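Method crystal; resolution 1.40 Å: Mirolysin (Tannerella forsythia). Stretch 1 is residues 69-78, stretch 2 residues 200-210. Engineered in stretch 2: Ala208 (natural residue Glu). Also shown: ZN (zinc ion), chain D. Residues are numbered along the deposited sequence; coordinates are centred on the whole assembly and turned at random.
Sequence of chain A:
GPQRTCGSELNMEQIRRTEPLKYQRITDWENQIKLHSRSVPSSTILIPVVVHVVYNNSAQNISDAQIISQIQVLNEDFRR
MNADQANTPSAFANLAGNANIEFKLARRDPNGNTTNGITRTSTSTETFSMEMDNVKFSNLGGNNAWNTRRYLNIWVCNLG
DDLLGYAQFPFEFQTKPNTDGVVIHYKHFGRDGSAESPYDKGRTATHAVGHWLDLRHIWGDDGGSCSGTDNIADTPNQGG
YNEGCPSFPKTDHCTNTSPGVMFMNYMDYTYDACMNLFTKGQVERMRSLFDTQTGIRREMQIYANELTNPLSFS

Stretch 1, residues 69-78: SQIQVLNEDF
Stretch 2 200-210: DKGRTATHAVG

How do the two stretches lie against each other? Residues 69-77 and 203-210 are helices (phi about -55 to -85°, psi about -15 to -50°) with i to i+4 bonds such as Val209 N to Ala205 O, 2.8 Å. Their axes approach to 9.3 Å, N-to-C directions 57° apart (signed crossing angle -57°). Gln70 CA lies 5.7 Å from Gly202 CA, and Leu74 CA 6.0 Å from Thr206 CA. The contact buries 469 Å², both sides summed.

What marks the start of the second helix? Lys201 points its CA-to-CB bond away, but its O meets Val73 CG2 at 3.5 Å; Val73 (t) points toward stretch 2. Gly202, the N-cap, has phi/psi 76/16, which favours glycine; an ideal CB would sit 3.0 Å from Gln70 NE2 and 3.1 Å from Val73 CG2. Gln70 (chi1 t, chi2 p, chi3 74°) donates from NE2 to Gly202 O, 2.9 Å, where the helical bond from Thr206 N is weak at 3.5 Å.

How is the buried charge of Asp77 met? Arg203 starts away, chi1 -93° between wells, then chi2 p, chi3 t and chi4 -96° bring its end back. Its guanidinium edge forms a two-pronged salt bridge: NE to Asp77 OD2, 2.8 Å, and NH2 to Asp77 OD1, 3.0 Å. Asp77 is m, with chi2 -11°.

What completes the contact? Ala205 points toward stretch 1, its small CB 4.3 Å from Leu74 CD2 (Leu74 m, t); water 1 accepts from Ala205 N (2.9 Å) and donates to Gln70 OE1 (2.7 Å). Thr206 (m) donates from OG1 to Asp77 OD2, 2.8 Å; Val73 CG1 lies 3.9 Å from Thr206 OG1. His207 CA-to-CB points away, and its NE2 binds zinc at 2.0 Å; Ala208, an engineered substitution, makes no contact with stretch 1. Val209 (t) CA-to-CB points toward stretch 1, CG2 4.1 Å from Leu74 CD2 and CG1 3.6 Å from Phe78 CZ. Phe78 (m, chi2 83°), just past its helix, turns its ring edge to Thr206 O and Gly210 N, 3.9 and 4.2 Å from its CZ.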

# COMPACT_ATOMS: atom_id res chain seq x y z
N SER A 69 12.73 4.43 -9.51
CA SER A 69 13.29 3.95 -8.25
C SER A 69 12.17 3.47 -7.32
O SER A 69 12.38 2.50 -6.60
CB SER A 69 14.14 5.01 -7.55
OG SER A 69 13.39 6.00 -6.87
N GLN A 70 10.97 4.08 -7.37
CA GLN A 70 9.88 3.58 -6.53
C GLN A 70 9.41 2.19 -6.98
O GLN A 70 9.11 1.33 -6.13
CB GLN A 70 8.69 4.55 -6.54
CG GLN A 70 7.54 4.08 -5.64
CD GLN A 70 7.96 4.02 -4.19
OE1 GLN A 70 8.10 5.06 -3.55
NE2 GLN A 70 8.15 2.84 -3.62
N ILE A 71 9.36 1.97 -8.30
CA ILE A 71 8.95 0.66 -8.81
C ILE A 71 9.98 -0.38 -8.39
O ILE A 71 9.61 -1.51 -8.00
CB ILE A 71 8.76 0.72 -10.33
CG1 ILE A 71 7.74 1.81 -10.69
CG2 ILE A 71 8.28 -0.66 -10.86
CD1 ILE A 71 6.32 1.69 -10.00
N GLN A 72 11.27 0.02 -8.41
CA GLN A 72 12.36 -0.87 -7.94
C GLN A 72 12.14 -1.28 -6.47
O GLN A 72 12.23 -2.46 -6.13
CB GLN A 72 13.70 -0.16 -8.08
CG GLN A 72 14.88 -1.05 -7.72
CD GLN A 72 16.21 -0.34 -7.79
OE1 GLN A 72 16.30 0.90 -7.71
NE2 GLN A 72 17.27 -1.11 -7.94
N VAL A 73 11.80 -0.30 -5.62
CA VAL A 73 11.57 -0.59 -4.20
C VAL A 73 10.37 -1.54 -4.03
O VAL A 73 10.46 -2.49 -3.24
CB VAL A 73 11.34 0.73 -3.42
CG1 VAL A 73 10.80 0.45 -2.01
CG2 VAL A 73 12.63 1.55 -3.32
N LEU A 74 9.27 -1.33 -4.78
CA LEU A 74 8.14 -2.25 -4.64
C LEU A 74 8.54 -3.67 -5.02
O LEU A 74 8.21 -4.61 -4.32
CB LEU A 74 6.94 -1.82 -5.47
CG LEU A 74 6.31 -0.46 -5.10
CD1 LEU A 74 5.19 -0.11 -6.07
CD2 LEU A 74 5.67 -0.51 -3.69
N ASN A 75 9.32 -3.80 -6.09
CA ASN A 75 9.77 -5.13 -6.51
C ASN A 75 10.74 -5.75 -5.52
O ASN A 75 10.71 -6.97 -5.37
CB ASN A 75 10.38 -5.06 -7.89
CG ASN A 75 9.29 -5.01 -8.95
OD1 ASN A 75 8.40 -5.84 -8.93
ND2 ASN A 75 9.32 -4.05 -9.87
N GLU A 76 11.51 -4.96 -4.80
CA GLU A 76 12.35 -5.51 -3.74
C GLU A 76 11.52 -5.95 -2.56
O GLU A 76 11.62 -7.11 -2.12
CB GLU A 76 13.35 -4.45 -3.24
CG GLU A 76 14.44 -4.12 -4.25
CD GLU A 76 15.42 -3.06 -3.77
OE1 GLU A 76 15.38 -2.65 -2.59
OE2 GLU A 76 16.24 -2.63 -4.61
N ASP A 77 10.65 -5.04 -2.05
CA ASP A 77 9.94 -5.36 -0.81
C ASP A 77 8.93 -6.48 -0.96
O ASP A 77 8.75 -7.25 0.00
CB ASP A 77 9.26 -4.09 -0.29
CG ASP A 77 10.25 -3.00 0.12
OD1 ASP A 77 11.48 -3.29 0.21
OD2 ASP A 77 9.81 -1.87 0.41
N PHE A 78 8.28 -6.58 -2.12
CA PHE A 78 7.28 -7.63 -2.37
C PHE A 78 7.88 -8.94 -2.88
O PHE A 78 7.14 -9.88 -3.21
CB PHE A 78 6.21 -7.10 -3.34
CG PHE A 78 5.23 -6.16 -2.68
CD1 PHE A 78 5.52 -4.81 -2.51
CD2 PHE A 78 4.02 -6.64 -2.17
CE1 PHE A 78 4.64 -3.97 -1.82
CE2 PHE A 78 3.12 -5.77 -1.52
CZ PHE A 78 3.43 -4.44 -1.36
N ASP A 200 12.49 8.37 2.85
CA ASP A 200 13.24 8.50 1.60
C ASP A 200 13.73 7.16 1.05
O ASP A 200 14.65 7.15 0.25
CB ASP A 200 14.43 9.45 1.79
CG ASP A 200 15.43 9.00 2.85
OD1 ASP A 200 15.06 8.14 3.70
OD2 ASP A 200 16.54 9.56 2.88
N LYS A 201 13.10 6.03 1.47
CA LYS A 201 13.50 4.73 0.92
C LYS A 201 12.34 4.06 0.19
O LYS A 201 12.43 2.87 -0.13
CB LYS A 201 14.09 3.79 2.00
CG LYS A 201 15.27 4.38 2.78
CD LYS A 201 16.46 4.56 1.87
CE LYS A 201 17.67 5.16 2.54
NZ LYS A 201 18.75 5.30 1.54
N GLY A 202 11.29 4.84 -0.12
CA GLY A 202 10.15 4.34 -0.89
C GLY A 202 9.20 3.46 -0.11
O GLY A 202 8.34 2.81 -0.73
N ARG A 203 9.28 3.47 1.24
CA ARG A 203 8.39 2.59 2.00
C ARG A 203 7.00 3.18 2.22
O ARG A 203 6.11 2.45 2.63
CB ARG A 203 9.01 2.16 3.34
CG ARG A 203 9.75 0.84 3.24
CD ARG A 203 10.96 0.86 2.31
NE ARG A 203 11.48 -0.49 2.12
CZ ARG A 203 12.49 -1.00 2.83
NH1 ARG A 203 13.06 -0.28 3.79
NH2 ARG A 203 12.89 -2.24 2.61
N THR A 204 6.78 4.47 2.00
CA THR A 204 5.43 5.01 2.10
C THR A 204 4.56 4.27 1.06
O THR A 204 3.44 3.83 1.38
CB THR A 204 5.40 6.54 1.91
OG1 THR A 204 6.23 7.12 2.93
CG2 THR A 204 4.01 7.11 2.01
N ALA A 205 5.08 4.08 -0.15
CA ALA A 205 4.29 3.34 -1.14
C ALA A 205 4.22 1.85 -0.83
O ALA A 205 3.19 1.26 -1.10
CB ALA A 205 4.85 3.56 -2.55
N THR A 206 5.29 1.24 -0.28
CA THR A 206 5.18 -0.18 0.09
C THR A 206 4.04 -0.37 1.08
O THR A 206 3.20 -1.27 0.91
CB THR A 206 6.50 -0.67 0.72
OG1 THR A 206 7.49 -0.58 -0.31
CG2 THR A 206 6.43 -2.14 1.17
N HIS A 207 3.98 0.53 2.09
CA HIS A 207 2.94 0.49 3.11
C HIS A 207 1.54 0.70 2.47
O HIS A 207 0.60 -0.05 2.78
CB HIS A 207 3.27 1.60 4.11
CG HIS A 207 2.26 1.83 5.19
ND1 HIS A 207 2.50 1.43 6.49
CD2 HIS A 207 1.08 2.48 5.13
CE1 HIS A 207 1.44 1.84 7.18
NE2 HIS A 207 0.56 2.46 6.39
N ALA A 208 1.40 1.72 1.59
CA ALA A 208 0.10 2.01 0.96
C ALA A 208 -0.34 0.88 0.08
O ALA A 208 -1.53 0.54 0.06
CB ALA A 208 0.19 3.29 0.14
N VAL A 209 0.59 0.31 -0.71
CA VAL A 209 0.24 -0.82 -1.59
C VAL A 209 -0.19 -2.02 -0.70
O VAL A 209 -1.12 -2.75 -1.08
CB VAL A 209 1.39 -1.15 -2.59
CG1 VAL A 209 1.14 -2.45 -3.36
CG2 VAL A 209 1.61 0.01 -3.55
N GLY A 210 0.42 -2.18 0.48
CA GLY A 210 -0.03 -3.21 1.42
C GLY A 210 -1.51 -3.01 1.73
O GLY A 210 -2.26 -3.97 1.70
ZN ZN D . -1.37 3.01 6.66
O HOH W 1 7.16 5.79 -1.12